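Fructosyl amine:oxygen oxidoreductase (Neosartorya fumigata, PDB 4WCT) probably catalyses the oxidative deglycation of fructosyl amines (Amadori products), passing electrons from the substrate through its bound FAD to oxygen. Local coordinates at residues 366-370 with 381-386; 246-251 with 417-423. All coordinates share one frame; numbering follows the deposited sequence.

Interaction 1. Residues 366-370 with 381-386. With FAD (flavin-adenine dinucleotide), chain C.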
ATOM      1  N   ARG A 366      -7.613  -5.213   8.872  1.00  9.92           N
ATOM      2  CA  ARG A 366      -6.925  -4.256   8.028  1.00  9.04           C
ATOM      3  C   ARG A 366      -6.212  -3.159   8.819  1.00  9.76           C
ATOM      4  O   ARG A 366      -5.852  -2.123   8.252  1.00 11.59           O
ATOM      5  CB  ARG A 366      -7.870  -3.699   6.957  1.00 10.13           C
ATOM      6  CG  ARG A 366      -8.200  -4.752   5.906  1.00 10.22           C
ATOM      7  CD  ARG A 366      -9.048  -4.222   4.768  1.00 11.04           C
ATOM      8  NE  ARG A 366      -8.396  -3.133   4.078  1.00 11.12           N
ATOM      9  CZ  ARG A 366      -9.041  -2.194   3.391  1.00 12.52           C
ATOM     10  NH1 ARG A 366     -10.351  -2.274   3.199  1.00 11.53           N
ATOM     11  NH2 ARG A 366      -8.355  -1.218   2.807  1.00 11.32           N
ATOM     12  N   ALA A 367      -5.873  -3.441  10.081  1.00  8.47           N
ATOM     13  CA  ALA A 367      -4.826  -2.701  10.784  1.00  9.10           C
ATOM     14  C   ALA A 367      -3.477  -3.343  10.533  1.00  8.79           C
ATOM     15  O   ALA A 367      -3.394  -4.502  10.118  1.00  8.82           O
ATOM     16  CB  ALA A 367      -5.142  -2.576  12.286  1.00 10.50           C
ATOM     17  N   PHE A 368      -2.422  -2.537  10.642  1.00  8.16           N
ATOM     18  CA  PHE A 368      -1.082  -3.044  10.427  1.00  8.47           C
ATOM     19  C   PHE A 368      -0.692  -4.109  11.445  1.00  8.85           C
ATOM     20  O   PHE A 368      -1.378  -4.350  12.430  1.00  9.15           O
ATOM     21  CB  PHE A 368      -0.066  -1.916  10.463  1.00  8.51           C
ATOM     22  CG  PHE A 368      -0.430  -0.717   9.579  1.00  8.38           C
ATOM     23  CD1 PHE A 368      -1.016  -0.905   8.314  1.00  8.22           C
ATOM     24  CD2 PHE A 368      -0.094   0.568   9.979  1.00 10.94           C
ATOM     25  CE1 PHE A 368      -1.336   0.182   7.525  1.00  9.77           C
ATOM     26  CE2 PHE A 368      -0.455   1.667   9.196  1.00 10.45           C
ATOM     27  CZ  PHE A 368      -1.079   1.462   7.973  1.00  9.29           C
ATOM     28  N   LEU A 369       0.383  -4.790  11.144  1.00  9.43           N
ATOM     29  CA  LEU A 369       0.923  -5.820  12.046  1.00  9.16           C
ATOM     30  C   LEU A 369       2.400  -5.521  12.256  1.00  8.55           C
ATOM     31  O   LEU A 369       3.246  -5.771  11.389  1.00  9.84           O
ATOM     32  CB  LEU A 369       0.684  -7.205  11.471  1.00  8.88           C
ATOM     33  CG  LEU A 369       1.380  -8.399  12.156  1.00 10.59           C
ATOM     34  CD1 LEU A 369       1.096  -8.421  13.647  1.00 11.23           C
ATOM     35  CD2 LEU A 369       0.998  -9.708  11.479  1.00 12.30           C
ATOM     36  N   ILE A 370       2.682  -4.853  13.374  1.00  8.51           N
ATOM     37  CA  ILE A 370       4.034  -4.400  13.655  1.00  9.11           C
ATOM     38  C   ILE A 370       4.311  -4.762  15.105  1.00 10.47           C
ATOM     39  O   ILE A 370       3.720  -4.166  16.007  1.00 11.41           O
ATOM     40  CB  ILE A 370       4.189  -2.880  13.487  1.00 10.79           C
ATOM     41  CG1 ILE A 370       3.901  -2.450  12.059  1.00 11.89           C
ATOM     42  CG2 ILE A 370       5.591  -2.441  13.862  1.00 10.35           C
ATOM     43  CD1 ILE A 370       3.747  -0.957  11.945  1.00 10.56           C
ATOM     44  N   VAL A 381       8.269  -8.196  13.084  1.00 10.76           N
ATOM     45  CA  VAL A 381       7.482  -8.183  11.833  1.00 11.21           C
ATOM     46  C   VAL A 381       6.895  -6.785  11.609  1.00  9.90           C
ATOM     47  O   VAL A 381       6.450  -6.130  12.534  1.00 10.84           O
ATOM     48  CB  VAL A 381       6.380  -9.280  11.817  1.00 10.73           C
ATOM     49  CG1 VAL A 381       6.984 -10.666  11.988  1.00 12.25           C
ATOM     50  CG2 VAL A 381       5.295  -9.039  12.863  1.00 11.34           C
ATOM     51  N   ALA A 382       6.889  -6.350  10.357  1.00  8.77           N
ATOM     52  CA  ALA A 382       6.307  -5.068   9.975  1.00  9.22           C
ATOM     53  C   ALA A 382       5.653  -5.249   8.609  1.00  9.55           C
ATOM     54  O   ALA A 382       6.280  -5.099   7.565  1.00  8.39           O
ATOM     55  CB  ALA A 382       7.368  -3.965   9.955  1.00 10.80           C
ATOM     56  N   VAL A 383       4.410  -5.710   8.684  1.00  8.47           N
ATOM     57  CA  VAL A 383       3.666  -6.225   7.546  1.00  8.76           C
ATOM     58  C   VAL A 383       2.204  -5.799   7.666  1.00  8.69           C
ATOM     59  O   VAL A 383       1.798  -5.098   8.613  1.00  9.01           O
ATOM     60  CB  VAL A 383       3.783  -7.761   7.458  1.00  8.88           C
ATOM     61  CG1 VAL A 383       5.231  -8.194   7.221  1.00  9.53           C
ATOM     62  CG2 VAL A 383       3.221  -8.430   8.686  1.00  8.37           C
ATOM     63  N   GLY A 384       1.415  -6.150   6.657  1.00  9.20           N
ATOM     64  CA  GLY A 384      -0.026  -5.982   6.750  1.00  9.27           C
ATOM     65  C   GLY A 384      -0.455  -4.566   6.373  1.00  9.23           C
ATOM     66  O   GLY A 384      -1.393  -4.005   6.949  1.00  8.51           O
ATOM     67  N   GLY A 385       0.170  -4.015   5.341  1.00  8.29           N
ATOM     68  CA  GLY A 385      -0.241  -2.703   4.816  1.00  9.02           C
ATOM     69  C   GLY A 385      -1.727  -2.546   4.533  1.00  9.75           C
ATOM     70  O   GLY A 385      -2.272  -1.463   4.674  1.00  9.23           O
ATOM     71  N   SER A 386      -2.383  -3.635   4.146  1.00  9.17           N
ATOM     72  CA  SER A 386      -3.856  -3.692   4.146  1.00  8.19           C
ATOM     73  C   SER A 386      -4.472  -2.583   3.266  1.00 10.14           C
ATOM     74  O   SER A 386      -5.580  -2.127   3.534  1.00 10.31           O
ATOM     75  CB  SER A 386      -4.402  -3.603   5.564  1.00  8.74           C
ATOM     76  OG  SER A 386      -4.037  -4.734   6.336  1.00  8.48           O
TER
HETATM   77  PA  FAD C 500       6.155  -3.320  -0.663  1.00  7.84           P
HETATM   78  O1A FAD C 500       6.205  -1.844  -0.928  1.00  7.95           O
HETATM   79  O2A FAD C 500       5.456  -4.243  -1.612  1.00  8.24           O
HETATM   80  O5B FAD C 500       7.647  -3.782  -0.489  1.00  7.42           O
HETATM   81  C5B FAD C 500       7.941  -5.163  -0.228  1.00  8.02           C
HETATM   82  C4B FAD C 500       9.387  -5.416  -0.639  1.00  8.76           C
HETATM   83  O4B FAD C 500       9.788  -6.748  -0.180  1.00  9.41           O
HETATM   84  C3B FAD C 500       9.629  -5.371  -2.145  1.00  8.36           C
HETATM   85  O3B FAD C 500      10.660  -4.436  -2.502  1.00  9.11           O
HETATM   86  C2B FAD C 500      10.035  -6.806  -2.490  1.00  8.78           C
HETATM   87  O2B FAD C 500      10.902  -6.945  -3.613  1.00  9.25           O
HETATM   88  C1B FAD C 500      10.628  -7.294  -1.167  1.00  8.19           C
HETATM   89  N9A FAD C 500      10.603  -8.769  -1.061  1.00  9.37           N
HETATM   90  C8A FAD C 500       9.654  -9.613  -1.506  1.00  9.84           C
HETATM   91  N7A FAD C 500      10.018 -10.897  -1.282  1.00  9.02           N
HETATM   92  C5A FAD C 500      11.191 -10.839  -0.599  1.00  8.42           C
HETATM   93  C6A FAD C 500      12.146 -11.828  -0.114  1.00  8.17           C
HETATM   94  N6A FAD C 500      11.895 -13.143  -0.239  1.00  8.62           N
HETATM   95  N1A FAD C 500      13.288 -11.360   0.432  1.00  8.53           N
HETATM   96  C2A FAD C 500      13.560 -10.058   0.592  1.00  9.08           C
HETATM   97  N3A FAD C 500      12.741  -9.099   0.129  1.00  8.95           N
HETATM   98  C4A FAD C 500      11.574  -9.451  -0.464  1.00  8.52           C
HETATM   99  N1  FAD C 500      -1.638   2.614  -0.012  1.00  8.32           N
HETATM  100  C2  FAD C 500      -1.909   3.933   0.287  1.00  8.89           C
HETATM  101  O2  FAD C 500      -1.494   4.366   1.361  1.00  8.36           O
HETATM  102  N3  FAD C 500      -2.494   4.745  -0.597  1.00  7.47           N
HETATM  103  C4  FAD C 500      -2.982   4.290  -1.770  1.00  7.08           C
HETATM  104  O4  FAD C 500      -3.555   5.016  -2.628  1.00  8.88           O
HETATM  105  C4X FAD C 500      -2.757   2.903  -2.139  1.00  7.48           C
HETATM  106  N5  FAD C 500      -3.213   2.411  -3.322  1.00  9.19           N
HETATM  107  C5X FAD C 500      -2.765   1.184  -3.731  1.00  9.76           C
HETATM  108  C6  FAD C 500      -3.006   0.729  -5.024  1.00  8.71           C
HETATM  109  C7  FAD C 500      -2.639  -0.553  -5.386  1.00  8.32           C
HETATM  110  C7M FAD C 500      -2.843  -0.988  -6.792  1.00  8.65           C
HETATM  111  C8  FAD C 500      -1.934  -1.402  -4.417  1.00  9.90           C
HETATM  112  C8M FAD C 500      -1.473  -2.771  -4.758  1.00  9.29           C
HETATM  113  C9  FAD C 500      -1.598  -0.927  -3.174  1.00  8.56           C
HETATM  114  C9A FAD C 500      -2.035   0.318  -2.771  1.00  9.08           C
HETATM  115  N10 FAD C 500      -1.779   0.769  -1.474  1.00  7.40           N
HETATM  116  C10 FAD C 500      -2.050   2.105  -1.173  1.00  7.50           C
HETATM  117  C1' FAD C 500      -1.139  -0.017  -0.429  1.00  7.28           C
HETATM  118  C2' FAD C 500       0.359   0.225  -0.336  1.00  6.77           C
HETATM  119  O2' FAD C 500       0.876   0.145  -1.657  1.00  7.83           O
HETATM  120  C3' FAD C 500       0.974  -0.860   0.559  1.00  6.94           C
HETATM  121  O3' FAD C 500       0.208  -0.990   1.766  1.00  7.61           O
HETATM  122  C4' FAD C 500       2.438  -0.559   0.891  1.00  7.18           C
HETATM  123  O4' FAD C 500       3.118  -0.137  -0.290  1.00  8.43           O
HETATM  124  C5' FAD C 500       3.073  -1.845   1.405  1.00  7.16           C
HETATM  125  O5' FAD C 500       4.427  -1.571   1.764  1.00  7.03           O
HETATM  126  P   FAD C 500       5.411  -2.791   2.120  1.00  7.80           P
HETATM  127  O1P FAD C 500       6.774  -2.205   2.410  1.00  8.31           O
HETATM  128  O2P FAD C 500       4.699  -3.643   3.144  1.00  7.92           O
HETATM  129  O3P FAD C 500       5.477  -3.617   0.746  1.00  6.52           O
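Two nitrogens of one guanidinium, NE and NH2 of Arg366, close side-on upon a single acceptor, the backbone O of Ser386, each at 3.0 Å. That oxygen lies in the guanidinium plane, and the bend in the arginine chain at chi3 (59°) turns this edge of the group toward it; NH1 goes instead to the backbone O of Gln432. A small serine suits the spot: its CB packs 3.7 Å from Arg366 CB, and its OG donates to Gly384 O at 2.8 Å from above the carbonyl plane, tying down the turn. Beside it the Phe368 ring offers its edge to two carbonyls, CD1 lying 3.4 Å from Gly384 O and CE1 3.4 Å from Gly385 O, while Trp36 and Phe94 meet the same ring edge-to-face. Farther along, Leu369 and Val383 form an antiparallel hydrogen-bonded pair, with the bond from Val383 N to Leu369 O nearly straight (174°). Their branched side chains lie side by side on one face of the sheet, Leu369 CD2 3.8 Å from Val383 CG2; Ile370 and Ala382 occupy the other, against helix 393-404. Gly384 has positive phi, and Gly385 CA lies 3.5 Å from FAD O3', a closeness its lack of a side chain permits. This edge beta hairpin enters a glycine turn at the cofactor pocket, in a sheet whose strand order and bound FAD are consistent with a Rossmann-type fold.

Interaction 2. Residues 246-251 with 417-423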
ATOM      1  N   LEU A 246       7.506 -16.751   7.043  1.00 11.79           N
ATOM      2  CA  LEU A 246       7.143 -16.991   8.430  1.00 11.70           C
ATOM      3  C   LEU A 246       5.728 -17.540   8.425  1.00 13.36           C
ATOM      4  O   LEU A 246       4.920 -17.126   7.602  1.00 12.27           O
ATOM      5  CB  LEU A 246       7.198 -15.691   9.222  1.00 10.71           C
ATOM      6  CG  LEU A 246       6.781 -15.721  10.683  1.00 13.07           C
ATOM      7  CD1 LEU A 246       7.907 -16.354  11.494  1.00 13.14           C
ATOM      8  CD2 LEU A 246       6.465 -14.321  11.186  1.00 13.38           C
ATOM      9  N   ASP A 247       5.397 -18.377   9.402  1.00 11.78           N
ATOM     10  CA  ASP A 247       4.018 -18.757   9.631  1.00 12.73           C
ATOM     11  C   ASP A 247       3.261 -17.680  10.403  1.00 12.13           C
ATOM     12  O   ASP A 247       3.452 -17.501  11.594  1.00 12.08           O
ATOM     13  CB  ASP A 247       3.932 -20.104  10.367  1.00 14.30           C
ATOM     14  CG  ASP A 247       2.504 -20.608  10.511  1.00 17.98           C
ATOM     15  OD1 ASP A 247       1.542 -19.945  10.042  1.00 13.66           O
ATOM     16  OD2 ASP A 247       2.335 -21.660  11.186  1.00 19.28           O
ATOM     17  N   PHE A 248       2.528 -16.846   9.661  1.00 11.00           N
ATOM     18  CA  PHE A 248       1.780 -15.764  10.255  1.00 10.29           C
ATOM     19  C   PHE A 248       0.442 -16.212  10.832  1.00 10.69           C
ATOM     20  O   PHE A 248      -0.345 -15.374  11.314  1.00 10.61           O
ATOM     21  CB  PHE A 248       1.561 -14.668   9.209  1.00 10.10           C
ATOM     22  CG  PHE A 248       2.705 -13.717   9.080  1.00  9.02           C
ATOM     23  CD1 PHE A 248       2.809 -12.648   9.936  1.00  9.61           C
ATOM     24  CD2 PHE A 248       3.687 -13.912   8.129  1.00  8.66           C
ATOM     25  CE1 PHE A 248       3.848 -11.750   9.826  1.00 11.37           C
ATOM     26  CE2 PHE A 248       4.740 -13.024   8.024  1.00 10.26           C
ATOM     27  CZ  PHE A 248       4.808 -11.943   8.877  1.00 10.88           C
ATOM     28  N   LYS A 249       0.180 -17.522  10.831  0.50  9.95           N
ATOM     29  CA  LYS A 249      -1.018 -18.061  11.498  0.50 11.08           C
ATOM     30  C   LYS A 249      -2.278 -17.424  10.915  0.50 10.46           C
ATOM     31  O   LYS A 249      -3.195 -17.037  11.640  0.50 11.74           O
ATOM     32  CB  LYS A 249      -0.933 -17.832  13.009  0.50 12.17           C
ATOM     33  CG  LYS A 249       0.317 -18.442  13.625  0.50 13.07           C
ATOM     34  CD  LYS A 249       0.348 -19.949  13.428  0.50 13.88           C
ATOM     35  CE  LYS A 249       1.479 -20.594  14.217  0.50 16.99           C
ATOM     36  NZ  LYS A 249       1.817 -21.959  13.733  0.50 21.03           N
ATOM     37  N   LYS A 250      -2.270 -17.268   9.593  1.00 10.12           N
ATOM     38  CA  LYS A 250      -3.391 -16.706   8.832  1.00 10.90           C
ATOM     39  C   LYS A 250      -3.628 -15.207   8.990  1.00  9.91           C
ATOM     40  O   LYS A 250      -4.577 -14.686   8.413  1.00 10.63           O
ATOM     41  CB  LYS A 250      -4.692 -17.482   9.045  1.00 10.60           C
ATOM     42  CG  LYS A 250      -4.543 -18.957   8.736  1.00 11.29           C
ATOM     43  CD  LYS A 250      -5.891 -19.659   8.897  1.00 14.13           C
ATOM     44  CE  LYS A 250      -5.759 -21.160   8.721  1.00 15.82           C
ATOM     45  NZ  LYS A 250      -7.097 -21.818   8.843  1.00 17.41           N
ATOM     46  N   GLN A 251      -2.668 -14.497   9.576  1.00  8.99           N
ATOM     47  CA  GLN A 251      -2.846 -13.087   9.807  1.00  8.87           C
ATOM     48  C   GLN A 251      -2.654 -12.256   8.540  1.00  8.79           C
ATOM     49  O   GLN A 251      -3.115 -11.112   8.479  1.00  8.93           O
ATOM     50  CB  GLN A 251      -1.915 -12.563  10.901  1.00 10.57           C
ATOM     51  CG  GLN A 251      -2.210 -13.127  12.281  1.00 10.48           C
ATOM     52  CD  GLN A 251      -1.221 -12.620  13.299  1.00 11.91           C
ATOM     53  OE1 GLN A 251      -1.398 -11.551  13.893  1.00 11.48           O
ATOM     54  NE2 GLN A 251      -0.105 -13.285  13.372  1.00 14.67           N
ATOM     55  N   ARG A 417      -0.541  -5.156  17.251  1.00  9.61           N
ATOM     56  CA  ARG A 417       0.128  -6.310  17.841  1.00  9.90           C
ATOM     57  C   ARG A 417      -0.033  -7.626  17.102  1.00  9.83           C
ATOM     58  O   ARG A 417      -1.000  -7.833  16.364  1.00 10.02           O
ATOM     59  CB  ARG A 417      -0.393  -6.534  19.265  1.00 10.95           C
ATOM     60  CG  ARG A 417      -1.793  -7.102  19.350  1.00 14.03           C
ATOM     61  CD  ARG A 417      -2.165  -7.223  20.822  1.00 15.67           C
ATOM     62  NE  ARG A 417      -3.588  -7.464  21.040  1.00 22.34           N
ATOM     63  CZ  ARG A 417      -4.183  -8.630  20.957  1.00 23.03           C
ATOM     64  NH1 ARG A 417      -5.450  -8.722  21.399  1.00 23.52           N
ATOM     65  NH2 ARG A 417      -3.491  -9.724  20.589  1.00 25.52           N
ATOM     66  N   TRP A 418       0.884  -8.561  17.383  1.00  9.41           N
ATOM     67  CA  TRP A 418       0.708  -9.960  17.007  1.00  9.47           C
ATOM     68  C   TRP A 418      -0.595 -10.543  17.572  1.00 10.72           C
ATOM     69  O   TRP A 418      -0.882 -10.367  18.774  1.00 11.55           O
ATOM     70  CB  TRP A 418       1.914 -10.752  17.493  1.00 11.50           C
ATOM     71  CG  TRP A 418       1.971 -12.159  17.079  1.00 11.44           C
ATOM     72  CD1 TRP A 418       1.672 -13.260  17.842  1.00 13.56           C
ATOM     73  CD2 TRP A 418       2.497 -12.668  15.835  1.00 12.40           C
ATOM     74  NE1 TRP A 418       1.837 -14.387  17.104  1.00 12.52           N
ATOM     75  CE2 TRP A 418       2.403 -14.069  15.896  1.00 12.86           C
ATOM     76  CE3 TRP A 418       3.055 -12.078  14.694  1.00 12.69           C
ATOM     77  CZ2 TRP A 418       2.781 -14.896  14.825  1.00 11.19           C
ATOM     78  CZ3 TRP A 418       3.499 -12.906  13.667  1.00 11.42           C
ATOM     79  CH2 TRP A 418       3.299 -14.291  13.716  1.00 11.95           C
ATOM     80  N   ARG A 419      -1.443 -11.087  16.698  1.00 10.72           N
ATOM     81  CA  ARG A 419      -2.848 -11.356  17.062  1.00 11.30           C
ATOM     82  C   ARG A 419      -3.415 -12.555  16.277  1.00 12.03           C
ATOM     83  O   ARG A 419      -4.455 -12.448  15.616  1.00 13.51           O
ATOM     84  CB  ARG A 419      -3.719 -10.100  16.931  1.00 11.29           C
ATOM     85  CG  ARG A 419      -3.716  -9.395  15.569  1.00 10.10           C
ATOM     86  CD  ARG A 419      -4.273  -7.977  15.687  1.00 11.60           C
ATOM     87  NE  ARG A 419      -4.527  -7.353  14.388  1.00 10.90           N
ATOM     88  CZ  ARG A 419      -3.629  -6.683  13.684  1.00  9.95           C
ATOM     89  NH1 ARG A 419      -2.398  -6.532  14.107  1.00  9.12           N
ATOM     90  NH2 ARG A 419      -3.986  -6.161  12.526  1.00 10.32           N
ATOM     91  N   PRO A 420      -2.718 -13.693  16.321  1.00 12.74           N
ATOM     92  CA  PRO A 420      -3.164 -14.898  15.593  1.00 13.05           C
ATOM     93  C   PRO A 420      -4.574 -15.351  15.979  1.00 11.92           C
ATOM     94  O   PRO A 420      -5.307 -15.888  15.135  1.00 12.24           O
ATOM     95  CB  PRO A 420      -2.123 -15.946  15.969  1.00 13.79           C
ATOM     96  CG  PRO A 420      -1.607 -15.500  17.307  1.00 12.65           C
ATOM     97  CD  PRO A 420      -1.593 -13.987  17.228  1.00 14.38           C
ATOM     98  N   GLU A 421      -5.007 -15.019  17.191  1.00 13.14           N
ATOM     99  CA  GLU A 421      -6.368 -15.373  17.611  1.00 15.18           C
ATOM    100  C   GLU A 421      -7.435 -14.770  16.714  1.00 14.48           C
ATOM    101  O   GLU A 421      -8.524 -15.344  16.553  1.00 19.23           O
ATOM    102  CB  GLU A 421      -6.615 -15.023  19.087  1.00 15.79           C
ATOM    103  CG  GLU A 421      -6.705 -13.555  19.450  1.00 19.09           C
ATOM    104  CD  GLU A 421      -5.355 -12.852  19.579  1.00 19.80           C
ATOM    105  OE1 GLU A 421      -4.292 -13.467  19.352  1.00 15.20           O
ATOM    106  OE2 GLU A 421      -5.363 -11.633  19.859  1.00 23.55           O
ATOM    107  N   THR A 422      -7.128 -13.631  16.086  1.00 11.86           N
ATOM    108  CA  THR A 422      -8.103 -12.976  15.228  1.00 13.34           C
ATOM    109  C   THR A 422      -8.269 -13.645  13.858  1.00 11.63           C
ATOM    110  O   THR A 422      -9.126 -13.231  13.080  1.00 13.35           O
ATOM    111  CB  THR A 422      -7.741 -11.492  14.968  1.00 13.32           C
ATOM    112  OG1 THR A 422      -6.533 -11.423  14.211  1.00 13.13           O
ATOM    113  CG2 THR A 422      -7.570 -10.703  16.285  1.00 15.74           C
ATOM    114  N   ALA A 423      -7.411 -14.609  13.518  1.00 12.21           N
ATOM    115  CA  ALA A 423      -7.357 -15.182  12.172  1.00 11.73           C
ATOM    116  C   ALA A 423      -7.667 -16.680  12.184  1.00 12.24           C
ATOM    117  O   ALA A 423      -7.609 -17.347  11.137  1.00 12.13           O
ATOM    118  CB  ALA A 423      -5.986 -14.989  11.570  1.00 11.63           C
TER
HETATM  119  O   HOH W   1      -4.621 -18.146  13.670  1.00 14.20           O
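Gln251 stands across the indole of Trp418, its amide plane almost perpendicular to the ring (87°) and NE2 over the middle of the six-membered ring, 3.3 Å above it. The glutamine closes a type I' beta turn, Phe248 to Gln251, which meets the 3-10 segment 420-422 here. The positive phi angles of such a turn fall on Lys249 and Lys250. Both ends of the amide are used: NE2 donates to Phe248 O at 2.9 Å, while OE1 accepts from Arg419 N at 2.8 Å, the donor standing above the carbonyl plane. Gripped at each end, the amide has little freedom to rotate, and glutamine suits the place, being long enough to span the gap and having both a donor and an acceptor at its end. Phe248 O is bonded twice, since Gln251 N reaches it from the opposite face.

With CG of Trp418 anti to the backbone N (chi1 -174°), the indole reaches out to the turn, six-membered ring foremost. Phe248 meets it obliquely, planes at 38°, with CD1 3.8 Å from CZ3, and Leu246 CD2 adds an apolar contact with CH2 while also lying over a face of the Phe248 ring. Asp247 makes an Asx turn through OD1 to Lys249 N; Arg314 is a further partner of OD1. The compact Pro420 and Ala423 let the chains come close: Lys249 CB packs against the proline ring, and Ala423 CB lies 3.5 Å from Lys250 O. One water donates to both Lys249 O, at 2.7 Å, and Pro420 O, at 2.8 Å.

Interaction 1 is buried, its centre about 10 Å from that of the chain, joining hairpin neighbours close in sequence; interaction 2, about 19 Å out, is partly buried and joins loops 166 residues apart. The first combines a short run of strand pairing with an arginine clamp on a backbone oxygen; in the second an amide, an indole and a water join irregular loops, with Lys249 and Glu421 at the surface but Arg419 buried. They abut directly: Arg419 NH1 probably bonds to Phe368 O at 2.9 Å, its guanidinium also being paired with Asp365, and Phe248 CE1 packs 3.6 Å from Val383 CG2. The loops of interaction 2 thus cover the Leu369-Val383 face, helix 393-404 the Ile370-Ala382 face.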